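Local coordinates for protein aspartokinase 1, chloroplastic (Arabidopsis thaliana, PDB 2CDQ) that catalyses the ATP-dependent phosphorylation of L-aspartate to 4-phospho-L-aspartate, the first step of lysine, threonine, methionine and isoleucine synthesis, and binds lysine and S-adenosylmethionine as allosteric effectors, at residues Val272-Ala280 / Gly318-Met327. Sequence-based numbering, arbitrary orientation.
Sequences VPYLTFDEA and GTIITKTRDM
Glu279 and Arg325 meet side-on in a two-pronged salt bridge beside a short parallel beta pair, strands 274-276 and 319-322, at the edge of the mixed sheet of the amino acid kinase fold. Arg325 NE donates to Glu279 OE1 at 2.7 Å and Arg325 NH2 to Glu279 OE2 at 3.2 Å, each on a syn lone pair. Carboxylate and guanidinium lie only 9° from coplanar. Met327 SD lies over the centre of one guanidinium face, and Tyr274 O stands over the opposite face, displaced toward the rim and not hydrogen-bonded to NE. With CG set between backbone N and carbonyl carbon (chi1 70°), the extended arginine chain passes Thr276 OG1 on its way to the carboxylate.

Along the strands, Ile320 N bonds Pro273 O, Leu275 N bonds Ile320 O and Thr322 N bonds Leu275 O. Phe277 N, at the start of helix 277-287, continues the pattern to Thr322 O at 3.0 Å. On the face bearing Leu275, Ile321 CG2 sits over the Phe277 ring, 4.1 Å from its centroid, and also touches Ala280 CB.

Farther out, helix 293-302 packs on Phe277 and Ala280, while strand 306-310 pairs with 319-322. Thr333 OG1 of strand 332-339, which pairs with strand 420-427 in an antiparallel sheet of the ACT region, hydrogen-bonds Glu279 OE2, so the carboxylate links the two sheets. At the strands' start, Thr319 OG1 donates to Val272 O at 2.6 Å, from above the carbonyl plane.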
loop_
_atom_site.group_PDB
_atom_site.type_symbol
_atom_site.label_atom_id
_atom_site.label_comp_id
_atom_site.label_asym_id
_atom_site.label_seq_id
_atom_site.Cartn_x
_atom_site.Cartn_y
_atom_site.Cartn_z
ATOM N N VAL A 272 29.068 5.438 -7.014
ATOM C CA VAL A 272 28.093 6.523 -7.156
ATOM C C VAL A 272 28.610 7.750 -6.387
ATOM O O VAL A 272 28.381 7.862 -5.177
ATOM C CB VAL A 272 26.679 6.101 -6.669
ATOM C CG1 VAL A 272 25.705 7.269 -6.744
ATOM C CG2 VAL A 272 26.154 4.945 -7.502
ATOM N N PRO A 273 29.320 8.663 -7.092
ATOM C CA PRO A 273 30.078 9.770 -6.481
ATOM C C PRO A 273 29.264 10.682 -5.563
ATOM O O PRO A 273 29.753 11.065 -4.500
ATOM C CB PRO A 273 30.603 10.561 -7.692
ATOM C CG PRO A 273 29.790 10.102 -8.855
ATOM C CD PRO A 273 29.436 8.682 -8.563
ATOM N N TYR A 274 28.040 11.018 -5.965
ATOM C CA TYR A 274 27.215 11.951 -5.199
ATOM C C TYR A 274 25.830 11.392 -4.913
ATOM O O TYR A 274 25.209 10.758 -5.774
ATOM C CB TYR A 274 27.089 13.293 -5.927
ATOM C CG TYR A 274 28.411 13.872 -6.377
ATOM C CD1 TYR A 274 28.817 13.773 -7.710
ATOM C CD2 TYR A 274 29.263 14.509 -5.468
ATOM C CE1 TYR A 274 30.031 14.292 -8.126
ATOM C CE2 TYR A 274 30.480 15.035 -5.877
ATOM C CZ TYR A 274 30.857 14.922 -7.205
ATOM O OH TYR A 274 32.061 15.445 -7.615
ATOM N N LEU A 275 25.352 11.648 -3.700
ATOM C CA LEU A 275 24.058 11.161 -3.268
ATOM C C LEU A 275 23.327 12.218 -2.449
ATOM O O LEU A 275 23.945 13.090 -1.831
ATOM C CB LEU A 275 24.248 9.894 -2.440
ATOM C CG LEU A 275 23.335 8.685 -2.661
ATOM C CD1 LEU A 275 23.413 8.172 -4.092
ATOM C CD2 LEU A 275 23.731 7.590 -1.690
ATOM N N THR A 276 22.005 12.132 -2.453
ATOM C CA THR A 276 21.157 13.028 -1.681
ATOM C C THR A 276 20.724 12.305 -0.408
ATOM O O THR A 276 20.539 11.087 -0.424
ATOM C CB THR A 276 19.934 13.446 -2.532
ATOM O OG1 THR A 276 20.373 14.293 -3.600
ATOM C CG2 THR A 276 18.894 14.180 -1.720
ATOM N N PHE A 277 20.573 13.038 0.693
ATOM C CA PHE A 277 20.059 12.447 1.935
ATOM C C PHE A 277 18.755 11.669 1.735
ATOM O O PHE A 277 18.510 10.676 2.428
ATOM C CB PHE A 277 19.867 13.511 3.015
ATOM C CG PHE A 277 21.111 13.826 3.789
ATOM C CD1 PHE A 277 21.752 15.047 3.623
ATOM C CD2 PHE A 277 21.639 12.906 4.691
ATOM C CE1 PHE A 277 22.907 15.350 4.342
ATOM C CE2 PHE A 277 22.793 13.195 5.414
ATOM C CZ PHE A 277 23.430 14.421 5.240
ATOM N N ASP A 278 17.924 12.135 0.798
ATOM C CA ASP A 278 16.687 11.446 0.417
ATOM C C ASP A 278 16.980 10.187 -0.377
ATOM O O ASP A 278 16.351 9.153 -0.167
ATOM C CB ASP A 278 15.765 12.361 -0.399
ATOM C CG ASP A 278 14.997 13.349 0.471
ATOM O OD1 ASP A 278 14.734 14.478 -0.004
ATOM O OD2 ASP A 278 14.661 13.004 1.630
ATOM N N GLU A 279 17.932 10.281 -1.296
ATOM C CA GLU A 279 18.332 9.134 -2.084
ATOM C C GLU A 279 18.922 8.090 -1.151
ATOM O O GLU A 279 18.543 6.918 -1.210
ATOM C CB GLU A 279 19.336 9.538 -3.161
ATOM C CG GLU A 279 18.750 10.422 -4.246
ATOM C CD GLU A 279 19.726 10.682 -5.374
ATOM O OE1 GLU A 279 20.709 11.435 -5.153
ATOM O OE2 GLU A 279 19.500 10.134 -6.483
ATOM N N ALA A 280 19.818 8.530 -0.269
ATOM C CA ALA A 280 20.467 7.641 0.692
ATOM C C ALA A 280 19.456 6.896 1.563
ATOM O O ALA A 280 19.627 5.708 1.836
ATOM C CB ALA A 280 21.455 8.412 1.554
ATOM N N GLY A 318 35.051 8.740 -2.826
ATOM C CA GLY A 318 34.003 7.823 -2.398
ATOM C C GLY A 318 32.622 8.327 -2.780
ATOM O O GLY A 318 32.337 8.544 -3.958
ATOM N N THR A 319 31.768 8.509 -1.774
ATOM C CA THR A 319 30.407 8.996 -1.973
ATOM C C THR A 319 30.083 10.044 -0.914
ATOM O O THR A 319 30.083 9.736 0.281
ATOM C CB THR A 319 29.385 7.833 -1.909
ATOM O OG1 THR A 319 29.574 6.970 -3.033
ATOM C CG2 THR A 319 27.961 8.348 -1.938
ATOM N N ILE A 320 29.827 11.279 -1.351
ATOM C CA ILE A 320 29.404 12.343 -0.436
ATOM C C ILE A 320 27.889 12.439 -0.462
ATOM O O ILE A 320 27.288 12.638 -1.523
ATOM C CB ILE A 320 30.007 13.754 -0.761
ATOM C CG1 ILE A 320 31.468 13.663 -1.196
ATOM C CG2 ILE A 320 29.937 14.672 0.450
ATOM C CD1 ILE A 320 31.701 13.926 -2.672
ATOM N N ILE A 321 27.274 12.285 0.707
ATOM C CA ILE A 321 25.836 12.472 0.840
ATOM C C ILE A 321 25.549 13.888 1.345
ATOM O O ILE A 321 25.986 14.274 2.435
ATOM C CB ILE A 321 25.199 11.425 1.767
ATOM C CG1 ILE A 321 25.659 10.015 1.378
ATOM C CG2 ILE A 321 23.678 11.543 1.717
ATOM C CD1 ILE A 321 25.495 8.975 2.484
ATOM N N THR A 322 24.827 14.655 0.527
ATOM C CA THR A 322 24.496 16.051 0.830
ATOM C C THR A 322 22.994 16.302 0.688
ATOM O O THR A 322 22.259 15.445 0.181
ATOM C CB THR A 322 25.283 17.045 -0.075
ATOM O OG1 THR A 322 25.151 16.664 -1.449
ATOM C CG2 THR A 322 26.771 17.080 0.295
ATOM N N LYS A 323 22.551 17.472 1.155
ATOM C CA LYS A 323 21.152 17.909 1.052
ATOM C C LYS A 323 20.666 17.857 -0.401
ATOM O O LYS A 323 19.627 17.260 -0.698
ATOM C CB LYS A 323 21.010 19.334 1.607
ATOM C CG LYS A 323 19.577 19.854 1.767
ATOM C CD LYS A 323 19.028 19.585 3.174
ATOM C CE LYS A 323 18.269 20.800 3.743
ATOM N NZ LYS A 323 17.010 21.131 3.008
ATOM N N THR A 324 21.439 18.477 -1.293
ATOM C CA THR A 324 21.118 18.545 -2.718
ATOM C C THR A 324 22.363 18.275 -3.570
ATOM O O THR A 324 23.493 18.338 -3.071
ATOM C CB THR A 324 20.522 19.926 -3.098
ATOM O OG1 THR A 324 21.303 20.970 -2.503
ATOM C CG2 THR A 324 19.078 20.047 -2.622
ATOM N N ARG A 325 22.149 17.973 -4.850
ATOM C CA ARG A 325 23.246 17.703 -5.782
ATOM C C ARG A 325 22.856 18.051 -7.221
ATOM O O ARG A 325 21.672 18.159 -7.542
ATOM C CB ARG A 325 23.716 16.238 -5.675
ATOM C CG ARG A 325 22.739 15.173 -6.218
ATOM C CD ARG A 325 23.351 13.780 -6.152
ATOM N NE ARG A 325 22.507 12.736 -6.740
ATOM C CZ ARG A 325 22.605 12.288 -7.994
ATOM N NH1 ARG A 325 23.506 12.797 -8.831
ATOM N NH2 ARG A 325 21.795 11.322 -8.422
ATOM N N ASP A 326 23.864 18.228 -8.072
ATOM C CA ASP A 326 23.668 18.543 -9.483
ATOM C C ASP A 326 23.031 17.355 -10.210
ATOM O O ASP A 326 23.677 16.325 -10.435
ATOM C CB ASP A 326 25.007 18.937 -10.125
ATOM C CG ASP A 326 24.890 19.250 -11.616
ATOM O OD1 ASP A 326 23.769 19.516 -12.115
ATOM O OD2 ASP A 326 25.939 19.233 -12.296
ATOM N N MET A 327 21.763 17.511 -10.580
ATOM C CA MET A 327 20.990 16.407 -11.143
ATOM C C MET A 327 21.080 16.318 -12.665
ATOM O O MET A 327 20.592 15.362 -13.256
ATOM C CB MET A 327 19.533 16.494 -10.692
ATOM C CG MET A 327 18.921 15.150 -10.332
ATOM S SD MET A 327 19.599 14.410 -8.820
ATOM C CE MET A 327 19.206 15.693 -7.625
HETATM O O HOH W 1 17.628 15.124 0.907
#